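Local coordinates for protein aspartate semialdehyde dehydrogenase (PDB 4WOJ) that probably catalyses the NADPH-dependent reductive dephosphorylation of L-aspartyl-4-phosphate to L-aspartate-semialdehyde, an early step towards lysine, threonine and methionine, at residues B[156-161]-B[286-291]; B[206-209]-B[213-216]; B[337-340]-B[344-347]. One frame throughout, in Å; residues are numbered along the deposited sequence.

Contact 1 (B[156-161]-B[286-291])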
loop_
_atom_site.group_PDB
_atom_site.type_symbol
_atom_site.label_atom_id
_atom_site.label_comp_id
_atom_site.label_asym_id
_atom_site.label_seq_id
_atom_site.Cartn_x
_atom_site.Cartn_y
_atom_site.Cartn_z
ATOM N N GLU B 156 -6.743 7.571 26.456
ATOM C CA GLU B 156 -7.183 8.899 26.886
ATOM C C GLU B 156 -8.437 9.377 26.167
ATOM O O GLU B 156 -8.785 10.524 26.272
ATOM C CB GLU B 156 -6.078 9.905 26.683
ATOM C CG GLU B 156 -4.826 9.528 27.454
ATOM C CD GLU B 156 -3.965 10.712 27.717
ATOM O OE1 GLU B 156 -4.477 11.863 27.695
ATOM O OE2 GLU B 156 -2.785 10.469 27.944
ATOM N N ASP B 157 -9.112 8.486 25.454
ATOM C CA ASP B 157 -10.256 8.840 24.647
ATOM C C ASP B 157 -10.026 10.106 23.829
ATOM O O ASP B 157 -10.914 10.972 23.747
ATOM C CB ASP B 157 -11.500 9.005 25.519
ATOM C CG ASP B 157 -12.779 8.925 24.713
ATOM O OD1 ASP B 157 -12.775 8.299 23.612
ATOM O OD2 ASP B 157 -13.799 9.491 25.176
ATOM N N LEU B 158 -8.848 10.215 23.210
ATOM C CA LEU B 158 -8.508 11.406 22.409
ATOM C C LEU B 158 -8.825 11.305 20.914
ATOM O O LEU B 158 -8.759 12.292 20.194
ATOM C CB LEU B 158 -7.041 11.777 22.634
ATOM C CG LEU B 158 -6.768 12.355 24.035
ATOM C CD1 LEU B 158 -5.304 12.622 24.238
ATOM C CD2 LEU B 158 -7.536 13.653 24.281
ATOM N N VAL B 159 -9.241 10.128 20.456
ATOM C CA VAL B 159 -9.419 9.902 19.022
ATOM C C VAL B 159 -10.896 10.018 18.671
ATOM O O VAL B 159 -11.714 9.270 19.227
ATOM C CB VAL B 159 -8.927 8.496 18.632
ATOM C CG1 VAL B 159 -9.248 8.197 17.184
ATOM C CG2 VAL B 159 -7.450 8.356 18.922
ATOM N N GLU B 160 -11.195 10.919 17.724
ATOM C CA GLU B 160 -12.556 11.187 17.223
ATOM C C GLU B 160 -12.892 10.234 16.076
ATOM O O GLU B 160 -13.969 9.667 16.061
ATOM C CB GLU B 160 -12.698 12.635 16.730
ATOM C CG GLU B 160 -14.151 13.091 16.554
ATOM C CD GLU B 160 -14.300 14.583 16.272
ATOM O OE1 GLU B 160 -13.818 15.430 17.058
ATOM O OE2 GLU B 160 -14.919 14.933 15.252
ATOM N N TRP B 161 -11.973 10.104 15.103
ATOM C CA TRP B 161 -12.001 9.010 14.114
ATOM C C TRP B 161 -10.644 8.641 13.508
ATOM O O TRP B 161 -9.690 9.361 13.659
ATOM C CB TRP B 161 -13.008 9.244 12.996
ATOM C CG TRP B 161 -12.889 10.482 12.175
ATOM C CD1 TRP B 161 -13.801 11.507 12.147
ATOM C CD2 TRP B 161 -11.887 10.807 11.181
ATOM N NE1 TRP B 161 -13.423 12.436 11.241
ATOM C CE2 TRP B 161 -12.256 12.051 10.630
ATOM C CE3 TRP B 161 -10.712 10.185 10.727
ATOM C CZ2 TRP B 161 -11.501 12.698 9.654
ATOM C CZ3 TRP B 161 -9.948 10.825 9.750
ATOM C CH2 TRP B 161 -10.347 12.071 9.224
ATOM N N GLN B 286 -9.104 16.889 20.462
ATOM C CA GLN B 286 -8.455 18.106 20.919
ATOM C C GLN B 286 -7.231 18.322 20.080
ATOM O O GLN B 286 -6.566 17.361 19.700
ATOM C CB GLN B 286 -7.901 17.912 22.319
ATOM C CG GLN B 286 -8.885 18.011 23.472
ATOM C CD GLN B 286 -8.363 17.302 24.708
ATOM O OE1 GLN B 286 -7.147 17.195 24.911
ATOM N NE2 GLN B 286 -9.274 16.799 25.533
ATOM N N LYS B 287 -6.894 19.580 19.833
ATOM C CA LYS B 287 -5.650 19.892 19.155
ATOM C C LYS B 287 -4.473 19.638 20.093
ATOM O O LYS B 287 -4.491 20.015 21.245
ATOM C CB LYS B 287 -5.670 21.312 18.600
ATOM C CG LYS B 287 -6.656 21.427 17.429
ATOM C CD LYS B 287 -7.890 22.271 17.698
ATOM C CE LYS B 287 -8.976 21.922 16.669
ATOM N NZ LYS B 287 -9.988 22.991 16.421
ATOM N N LEU B 288 -3.478 18.951 19.577
ATOM C CA LEU B 288 -2.316 18.556 20.326
ATOM C C LEU B 288 -1.090 18.848 19.488
ATOM O O LEU B 288 -1.103 18.659 18.291
ATOM C CB LEU B 288 -2.356 17.061 20.571
ATOM C CG LEU B 288 -3.316 16.501 21.593
ATOM C CD1 LEU B 288 -3.048 15.019 21.745
ATOM C CD2 LEU B 288 -3.132 17.175 22.928
ATOM N N THR B 289 -0.026 19.305 20.104
ATOM C CA THR B 289 1.194 19.477 19.352
ATOM C C THR B 289 1.717 18.099 18.889
ATOM O O THR B 289 1.297 17.048 19.358
ATOM C CB THR B 289 2.260 20.199 20.168
ATOM O OG1 THR B 289 2.549 19.429 21.338
ATOM C CG2 THR B 289 1.761 21.557 20.567
ATOM N N ILE B 290 2.614 18.113 17.943
ATOM C CA ILE B 290 3.064 16.865 17.394
ATOM C C ILE B 290 3.926 16.130 18.407
ATOM O O ILE B 290 3.870 14.947 18.471
ATOM C CB ILE B 290 3.773 17.056 16.061
ATOM C CG1 ILE B 290 3.798 15.744 15.308
ATOM C CG2 ILE B 290 5.180 17.621 16.287
ATOM C CD1 ILE B 290 2.426 15.181 14.983
ATOM N N GLU B 291 4.606 16.857 19.286
ATOM C CA GLU B 291 5.361 16.254 20.403
ATOM C C GLU B 291 4.501 15.613 21.476
ATOM O O GLU B 291 4.899 14.640 22.112
ATOM C CB GLU B 291 6.332 17.271 21.024
ATOM C CG GLU B 291 7.520 17.542 20.075
ATOM C CD GLU B 291 8.492 16.342 19.962
ATOM O OE1 GLU B 291 8.296 15.293 20.649
ATOM O OE2 GLU B 291 9.479 16.439 19.181
#
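L158 meets two residues of 286-291 with its two methyl groups, one on a flat amide and the other on another leucine. Its CD2 lies over the face of the Q286 side-chain amide, 3.6 Å from OE1 of Q286 and 3.8 Å from Q286 NE2, so the methyl rests on the flat group instead of meeting it end on. Q286 gets there with an extended chain: beyond CG it runs straight (chi2 158°), carrying the amide back over L158 while its two polar atoms sit to either side of CD. The other branch of the leucine, L158 CD1, touches L288 CD1 at 4.1 Å, the two side chains meeting at about a right angle. In both leucines CG stands beside the backbone N and the chain then continues extended, which sends the branched ends forward into the joint. I293 and K296 of helix 290-298 lie next to the pair and continue the packing.

The backbone sets L158 in place. D157, with positive phi, is the C-prime residue of a Schellman motif that ends helix 151-154, and L158 follows it, its backbone hydrogen-bonded to that of R285; D157 also forms a salt bridge to R285. The contact thus packs the turn entering strand 159-167 against the exit of its antiparallel partner 275-284. Leucine suits a buried spot, and glutamine an exposed edge where its aliphatic part and amide face can lie on a methyl while polar atoms may still meet water. Across the two segments the contact is van der Waals and hydrophobic, without a polar bond.

Contact 2 (B[206-209]-B[213-216])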
loop_
_atom_site.group_PDB
_atom_site.type_symbol
_atom_site.label_atom_id
_atom_site.label_comp_id
_atom_site.label_asym_id
_atom_site.label_seq_id
_atom_site.Cartn_x
_atom_site.Cartn_y
_atom_site.Cartn_z
ATOM N N ARG B 206 3.968 -8.950 -17.076
ATOM C CA ARG B 206 2.586 -8.525 -16.978
ATOM C C ARG B 206 1.648 -9.484 -17.712
ATOM O O ARG B 206 0.675 -9.958 -17.129
ATOM C CB ARG B 206 2.395 -7.104 -17.482
ATOM C CG ARG B 206 0.979 -6.612 -17.230
ATOM C CD ARG B 206 0.860 -5.123 -17.439
ATOM N NE ARG B 206 0.542 -4.825 -18.836
ATOM C CZ ARG B 206 1.323 -4.163 -19.682
ATOM N NH1 ARG B 206 2.483 -3.678 -19.310
ATOM N NH2 ARG B 206 0.914 -3.962 -20.923
ATOM N N GLU B 207 1.953 -9.793 -18.968
ATOM C CA GLU B 207 1.100 -10.710 -19.736
ATOM C C GLU B 207 1.127 -12.123 -19.156
ATOM O O GLU B 207 0.082 -12.773 -19.079
ATOM C CB GLU B 207 1.475 -10.731 -21.224
ATOM C CG GLU B 207 1.178 -9.425 -21.958
ATOM C CD GLU B 207 -0.279 -8.963 -21.787
ATOM O OE1 GLU B 207 -1.213 -9.793 -21.966
ATOM O OE2 GLU B 207 -0.499 -7.766 -21.465
ATOM N N LEU B 208 2.295 -12.590 -18.733
ATOM C CA LEU B 208 2.392 -13.936 -18.121
ATOM C C LEU B 208 1.546 -14.004 -16.832
ATOM O O LEU B 208 0.834 -15.001 -16.589
ATOM C CB LEU B 208 3.843 -14.320 -17.838
ATOM C CG LEU B 208 4.099 -15.799 -17.428
ATOM C CD1 LEU B 208 3.646 -16.789 -18.499
ATOM C CD2 LEU B 208 5.573 -16.061 -17.126
ATOM N N SER B 209 1.605 -12.939 -16.027
ATOM C CA SER B 209 0.909 -12.935 -14.732
ATOM C C SER B 209 -0.586 -13.222 -14.896
ATOM O O SER B 209 -1.220 -13.830 -14.014
ATOM C CB SER B 209 1.117 -11.604 -13.991
ATOM O OG SER B 209 0.260 -10.592 -14.464
ATOM N N SER B 213 -3.246 -20.564 -16.426
ATOM C CA SER B 213 -2.768 -21.909 -16.713
ATOM C C SER B 213 -1.240 -22.002 -16.652
ATOM O O SER B 213 -0.676 -23.092 -16.761
ATOM C CB SER B 213 -3.244 -22.331 -18.094
ATOM O OG SER B 213 -2.422 -21.720 -19.068
ATOM N N LYS B 214 -0.580 -20.859 -16.531
ATOM C CA LYS B 214 0.886 -20.795 -16.424
ATOM C C LYS B 214 1.290 -20.367 -15.020
ATOM O O LYS B 214 2.258 -20.863 -14.443
ATOM C CB LYS B 214 1.441 -19.769 -17.401
ATOM C CG LYS B 214 1.144 -20.055 -18.862
ATOM C CD LYS B 214 2.240 -20.884 -19.524
ATOM C CE LYS B 214 2.094 -20.897 -21.043
ATOM N NZ LYS B 214 3.380 -20.503 -21.679
ATOM N N ILE B 215 0.527 -19.429 -14.491
ATOM C CA ILE B 215 0.776 -18.842 -13.199
ATOM C C ILE B 215 -0.402 -19.085 -12.301
ATOM O O ILE B 215 -1.451 -18.466 -12.494
ATOM C CB ILE B 215 0.899 -17.313 -13.334
ATOM C CG1 ILE B 215 2.105 -16.945 -14.218
ATOM C CG2 ILE B 215 1.000 -16.668 -11.958
ATOM C CD1 ILE B 215 3.398 -17.631 -13.834
ATOM N N PRO B 216 -0.233 -19.941 -11.291
ATOM C CA PRO B 216 -1.347 -20.296 -10.442
ATOM C C PRO B 216 -1.857 -19.120 -9.631
ATOM O O PRO B 216 -1.080 -18.449 -8.972
ATOM C CB PRO B 216 -0.743 -21.330 -9.502
ATOM C CG PRO B 216 0.657 -20.898 -9.374
ATOM C CD PRO B 216 1.041 -20.410 -10.733
#
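Apolar packing of L208 on K214 and I215 closes the turn that follows helix 198-209, in the long helical excursion of the dimerisation domain. The C-terminal part of the helix and the loop after it lie close together here, with S209 and I215 nearest each other by CA. L208 works through two parts of its side chain. Its CG lies 3.9 Å from I215 CG1, and its CD1 lies 3.9 Å from K214 CB. Both neighbours meet the leucine at about a right angle. With L208 CG opposite the backbone N (chi1 -170°), the branched end is carried forward to the loop, although the side chain does not start out in that direction.

I215 also presses on the helix backbone: its CG1 comes to 3.3 Å from L208 O, a close van der Waals approach of a methylene to a carbonyl oxygen. Its CB is 4.1 Å from S209 O, an oxygen that takes hydrogen bonds from T223 OG1 and Q217 NE2. Helix 175-191 adds to the packing, I191 against L208 and L187 against I215. Q321 of the second subunit packs on R206 and has its OE1 beside S209 OG, so the dimer partner is adjacent.

Isoleucine suits the buried loop position, filling it with CG1 and CD1 against L208; lysine gives CB and CG to the leucine while its charged end leads away at an exposed position. Hydrophobic burial holds the side chains together, while Q217, its NE2 bridging S209 O and I215 O, supplies a polar tie between S209 and the loop.

Contact 3 (B[337-340]-B[344-347])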
loop_
_atom_site.group_PDB
_atom_site.type_symbol
_atom_site.label_atom_id
_atom_site.label_comp_id
_atom_site.label_asym_id
_atom_site.label_seq_id
_atom_site.Cartn_x
_atom_site.Cartn_y
_atom_site.Cartn_z
ATOM N N SER B 337 -0.910 17.535 9.949
ATOM C CA SER B 337 -1.625 17.425 8.692
ATOM C C SER B 337 -2.113 18.818 8.241
ATOM O O SER B 337 -2.426 19.651 9.052
ATOM C CB SER B 337 -2.857 16.532 8.911
ATOM O OG SER B 337 -3.558 16.285 7.699
ATOM N N LEU B 338 -2.149 19.004 6.930
ATOM C CA LEU B 338 -2.690 20.147 6.263
ATOM C C LEU B 338 -4.210 20.144 6.201
ATOM O O LEU B 338 -4.819 21.112 5.810
ATOM C CB LEU B 338 -2.186 20.145 4.829
ATOM C CG LEU B 338 -0.696 20.368 4.678
ATOM C CD1 LEU B 338 -0.282 20.192 3.200
ATOM C CD2 LEU B 338 -0.300 21.734 5.219
ATOM N N LEU B 339 -4.810 19.016 6.512
ATOM C CA LEU B 339 -6.237 18.841 6.336
ATOM C C LEU B 339 -6.999 19.590 7.384
ATOM O O LEU B 339 -8.022 20.176 7.098
ATOM C CB LEU B 339 -6.601 17.357 6.442
ATOM C CG LEU B 339 -5.917 16.440 5.458
ATOM C CD1 LEU B 339 -6.341 14.974 5.685
ATOM C CD2 LEU B 339 -6.195 16.921 4.053
ATOM N N ALA B 340 -6.512 19.519 8.614
ATOM C CA ALA B 340 -7.150 20.178 9.740
ATOM C C ALA B 340 -6.165 20.285 10.887
ATOM O O ALA B 340 -5.277 19.464 11.030
ATOM C CB ALA B 340 -8.373 19.406 10.169
ATOM N N PHE B 344 -3.718 14.261 12.569
ATOM C CA PHE B 344 -2.302 13.870 12.306
ATOM C C PHE B 344 -2.233 12.622 11.464
ATOM O O PHE B 344 -3.200 11.894 11.334
ATOM C CB PHE B 344 -1.478 13.699 13.586
ATOM C CG PHE B 344 -1.666 12.379 14.278
ATOM C CD1 PHE B 344 -2.676 12.212 15.209
ATOM C CD2 PHE B 344 -0.747 11.345 14.104
ATOM C CE1 PHE B 344 -2.840 11.020 15.881
ATOM C CE2 PHE B 344 -0.917 10.149 14.760
ATOM C CZ PHE B 344 -1.970 9.974 15.642
ATOM N N HIS B 345 -1.076 12.429 10.853
ATOM C CA HIS B 345 -0.768 11.219 10.066
ATOM C C HIS B 345 0.351 10.439 10.695
ATOM O O HIS B 345 1.239 11.017 11.324
ATOM C CB HIS B 345 -0.288 11.606 8.677
ATOM C CG HIS B 345 -1.197 12.561 7.968
ATOM N ND1 HIS B 345 -2.313 12.154 7.268
ATOM C CD2 HIS B 345 -1.149 13.909 7.842
ATOM C CE1 HIS B 345 -2.905 13.202 6.736
ATOM N NE2 HIS B 345 -2.211 14.276 7.057
ATOM N N CYS B 346 0.334 9.125 10.489
ATOM C CA CYS B 346 1.421 8.260 10.857
ATOM C C CYS B 346 1.273 7.022 10.033
ATOM O O CYS B 346 0.289 6.891 9.343
ATOM C CB CYS B 346 1.418 7.904 12.341
ATOM S SG CYS B 346 -0.078 7.136 12.955
ATOM N N PHE B 347 2.303 6.175 10.073
ATOM C CA PHE B 347 2.373 4.888 9.365
ATOM C C PHE B 347 2.863 3.852 10.353
ATOM O O PHE B 347 3.836 4.084 11.021
ATOM C CB PHE B 347 3.371 4.956 8.196
ATOM C CG PHE B 347 3.285 3.811 7.224
ATOM C CD1 PHE B 347 2.359 3.802 6.216
ATOM C CD2 PHE B 347 4.216 2.748 7.273
ATOM C CE1 PHE B 347 2.308 2.754 5.309
ATOM C CE2 PHE B 347 4.173 1.705 6.375
ATOM C CZ PHE B 347 3.210 1.701 5.385
#
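A very short hydrogen bond joins S337 to H345: S337 OG and H345 NE2 are 2.5 Å apart, closer than usual, so the exact length is doubtful although the pairing itself is clear. Either atom could be the donor. The hydroxyl approaches the imidazole obliquely, and S337 CB follows it in, with H345 CD2 3.3 Å from that carbon. Two torsions bring the groups together: S337 OG lies opposite its backbone N and beside the carbonyl carbon (chi1 -175°), while in the histidine CG stands beside the backbone N, anti to the carbonyl carbon (chi1 -51°), which swings the ring end round to the loop.

The same hydroxyl has a second task. L339 N donates to S337 OG over 3.2 Å, with an N-H...O angle of 165°, which makes S337 the head of an ST turn and folds the loop back on itself. L339 CD1 lies at the edge of the imidazole, near the ring plane, 4.0 Å from H345 CE1. Beyond NE2, the other ring nitrogen, ND1, is hydrogen-bonded to T281 OG1 of strand 275-284, so the ring is gripped at both nitrogens and its rotation is fixed.

The contact thus sits in the beta-hairpin of strands 329-336 and 343-351, where H345 reaches from one strand to the connecting loop. The dimer partner lies close by: N163 of the second subunit packs on H345, and D264 of the second subunit accepts from L338 N. Serine suits its site as a small hydroxyl that can take a hydrogen bond from L339 N while pairing with the ring nitrogen, and histidine as a flat ring whose two nitrogens point to different partners. With a hydroxyl at each nitrogen, a neutral imidazole could probably be satisfied in either tautomer, which would suit its burial.

All three contacts belong to the dimerisation domain. Contact 1 opens at 156-161, just as the chain enters the mixed sheet, and closes at 286-291 after a long loop. Within that loop contact 2 closes a short turn after helix 198-209, its centre 47 Å from that of contact 1. Only once contact 1 has closed does contact 3 follow, in series, shutting the hairpin between strands 329-336 and 343-351; its centre is 11 Å from that of contact 1, and both reach the mixed sheet. Contact 2 belongs to the remote helical arm, yet like contact 3 it touches the second subunit.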